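Local coordinates for protein SVS_variant_AS1 (Streptomyces sp. CWA1, PDB 6TJA) that probably cyclises a linear isoprenoid diphosphate, as an engineered ancestral terpene cyclase related to spiroviolene synthase, at residues A[107-112]-A[120-125]. Residues are numbered along the deposited sequence; the frame is centred on the assembly and turned at random.
Sequences AGRVQR and EDNGDR
Arg109 reaches from its helix across to Asn122 and brings its guanidinium near Asp124. Its CG lies anti to the carbonyl carbon (chi1 -69°), and a bend at chi3 then brings NH2 round toward Asp124 OD2. The aliphatic part makes the closer approach to the amide nitrogen: Arg109 CD stands 3.6 Å from Asn122 ND2. On the other branch of the amide, Asn122 OD1 is 3.5 Å from Arg109 NE, reached obliquely. The two side chains cross at roughly a right angle and their planar groups are inclined by 62°, which excludes a flat stack. Asp124 lies at the guanidinium edge, near its plane, but Arg109 NH2 to Asp124 OD2 measures 4.4 Å, beyond a salt bridge, though the opposite charges would probably still attract weakly.

The segments belong to the all-helical terpene cyclase fold: 107-112 is part of helix 100-115, whereas the loop holding 120-125 leads to helix 126-140. Asp124 OD1 caps Phe126 N at the turn into that helix and forms a salt bridge with Arg90 of helix 70-91, so Arg109 is a secondary charge for this carboxylate. Before it, an Asx turn shapes the loop, with Asp121 OD2 accepting from Gly123 N at 2.7 Å in a bond bent at the hydrogen. Asn122, between them, has a chi1 of 70° that sets its amide across Arg109 CD and NE.

Replacing Arg109 with an alanine would probably leave the Asn122 amide without the CD and NE that cross it, opening a gap there, and Asp124 OD2 without this nearby positive charge. Arg109 also packs on Asp177 of the second subunit.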
loop_
_atom_site.group_PDB
_atom_site.type_symbol
_atom_site.label_atom_id
_atom_site.label_comp_id
_atom_site.label_asym_id
_atom_site.label_seq_id
_atom_site.Cartn_x
_atom_site.Cartn_y
_atom_site.Cartn_z
ATOM N N ALA A 107 -5.576 -8.291 7.810
ATOM C CA ALA A 107 -5.268 -7.293 6.755
ATOM C C ALA A 107 -4.199 -7.876 5.831
ATOM O O ALA A 107 -4.269 -7.685 4.590
ATOM C CB ALA A 107 -4.795 -6.002 7.352
ATOM N N GLY A 108 -3.245 -8.576 6.422
ATOM C CA GLY A 108 -2.143 -9.193 5.667
ATOM C C GLY A 108 -2.638 -10.356 4.837
ATOM O O GLY A 108 -2.250 -10.432 3.661
ATOM N N ARG A 109 -3.470 -11.221 5.412
ATOM C CA ARG A 109 -4.004 -12.424 4.705
ATOM C C ARG A 109 -4.919 -11.962 3.558
ATOM O O ARG A 109 -4.758 -12.458 2.456
ATOM C CB ARG A 109 -4.690 -13.412 5.655
ATOM C CG ARG A 109 -3.745 -14.141 6.614
ATOM C CD ARG A 109 -4.312 -15.312 7.417
ATOM N NE ARG A 109 -5.651 -15.013 7.880
ATOM C CZ ARG A 109 -5.974 -14.509 9.085
ATOM N NH1 ARG A 109 -5.041 -14.270 10.001
ATOM N NH2 ARG A 109 -7.249 -14.258 9.371
ATOM N N VAL A 110 -5.820 -11.006 3.791
ATOM C CA VAL A 110 -6.774 -10.527 2.749
ATOM C C VAL A 110 -5.988 -9.833 1.621
ATOM O O VAL A 110 -6.224 -10.150 0.431
ATOM C CB VAL A 110 -7.843 -9.619 3.371
ATOM C CG1 VAL A 110 -8.722 -8.960 2.330
ATOM C CG2 VAL A 110 -8.682 -10.413 4.338
ATOM N N GLN A 111 -5.076 -8.932 1.978
ATOM C CA GLN A 111 -4.272 -8.217 0.970
ATOM C C GLN A 111 -3.522 -9.266 0.109
ATOM O O GLN A 111 -3.609 -9.182 -1.115
ATOM C CB GLN A 111 -3.429 -7.136 1.647
ATOM C CG GLN A 111 -2.620 -6.311 0.667
ATOM C CD GLN A 111 -3.417 -5.416 -0.255
ATOM O OE1 GLN A 111 -4.496 -4.901 0.100
ATOM N NE2 GLN A 111 -2.854 -5.186 -1.442
ATOM N N ARG A 112 -2.899 -10.276 0.708
ATOM C CA ARG A 112 -2.138 -11.302 -0.044
ATOM C C ARG A 112 -3.063 -12.048 -1.017
ATOM O O ARG A 112 -2.672 -12.207 -2.181
ATOM C CB ARG A 112 -1.401 -12.256 0.896
ATOM C CG ARG A 112 -0.507 -13.251 0.162
ATOM C CD ARG A 112 0.636 -12.552 -0.546
ATOM N NE ARG A 112 1.374 -13.383 -1.475
ATOM C CZ ARG A 112 2.178 -12.923 -2.431
ATOM N NH1 ARG A 112 2.357 -11.619 -2.583
ATOM N NH2 ARG A 112 2.838 -13.774 -3.206
ATOM N N GLU A 120 -5.011 -19.364 -0.508
ATOM C CA GLU A 120 -6.085 -20.146 0.052
ATOM C C GLU A 120 -6.759 -19.339 1.139
ATOM O O GLU A 120 -6.150 -18.517 1.733
ATOM C CB GLU A 120 -5.559 -21.482 0.552
ATOM C CG GLU A 120 -5.794 -22.582 -0.466
ATOM C CD GLU A 120 -4.872 -23.750 -0.322
ATOM O OE1 GLU A 120 -4.595 -24.135 0.810
ATOM O OE2 GLU A 120 -4.436 -24.296 -1.342
ATOM N N ASP A 121 -8.040 -19.535 1.338
ATOM C CA ASP A 121 -8.820 -18.776 2.288
ATOM C C ASP A 121 -8.603 -18.868 3.776
ATOM O O ASP A 121 -8.763 -17.890 4.463
ATOM C CB ASP A 121 -10.308 -18.851 1.966
ATOM C CG ASP A 121 -10.949 -20.114 2.414
ATOM O OD1 ASP A 121 -11.671 -20.716 1.639
ATOM O OD2 ASP A 121 -10.720 -20.527 3.544
ATOM N N ASN A 122 -8.293 -20.065 4.250
ATOM C CA ASN A 122 -8.177 -20.420 5.652
ATOM C C ASN A 122 -9.359 -20.027 6.567
ATOM O O ASN A 122 -9.220 -19.305 7.524
ATOM C CB ASN A 122 -6.769 -20.237 6.248
ATOM C CG ASN A 122 -6.362 -18.812 6.395
ATOM O OD1 ASN A 122 -7.069 -18.034 6.981
ATOM N ND2 ASN A 122 -5.198 -18.470 5.877
ATOM N N GLY A 123 -10.526 -20.543 6.219
ATOM C CA GLY A 123 -11.759 -20.389 6.963
ATOM C C GLY A 123 -12.357 -18.999 6.859
ATOM O O GLY A 123 -13.244 -18.649 7.637
ATOM N N ASP A 124 -11.884 -18.199 5.905
ATOM C CA ASP A 124 -12.412 -16.872 5.757
ATOM C C ASP A 124 -13.379 -16.741 4.609
ATOM O O ASP A 124 -12.997 -16.875 3.485
ATOM C CB ASP A 124 -11.241 -16.040 5.487
ATOM C CG ASP A 124 -11.450 -14.728 5.873
ATOM O OD1 ASP A 124 -12.570 -14.242 5.708
ATOM O OD2 ASP A 124 -10.595 -14.127 6.496
ATOM N N ARG A 125 -14.618 -16.394 4.887
ATOM C CA ARG A 125 -15.633 -16.408 3.800
ATOM C C ARG A 125 -15.522 -15.127 2.950
ATOM O O ARG A 125 -16.050 -15.121 1.808
ATOM C CB ARG A 125 -17.024 -16.589 4.409
ATOM C CG ARG A 125 -17.450 -15.477 5.358
ATOM C CD ARG A 125 -18.879 -15.696 5.817
ATOM N NE ARG A 125 -19.466 -14.519 6.452
ATOM C CZ ARG A 125 -19.227 -14.128 7.701
ATOM N NH1 ARG A 125 -18.383 -14.797 8.472
ATOM N NH2 ARG A 125 -19.828 -13.047 8.165
#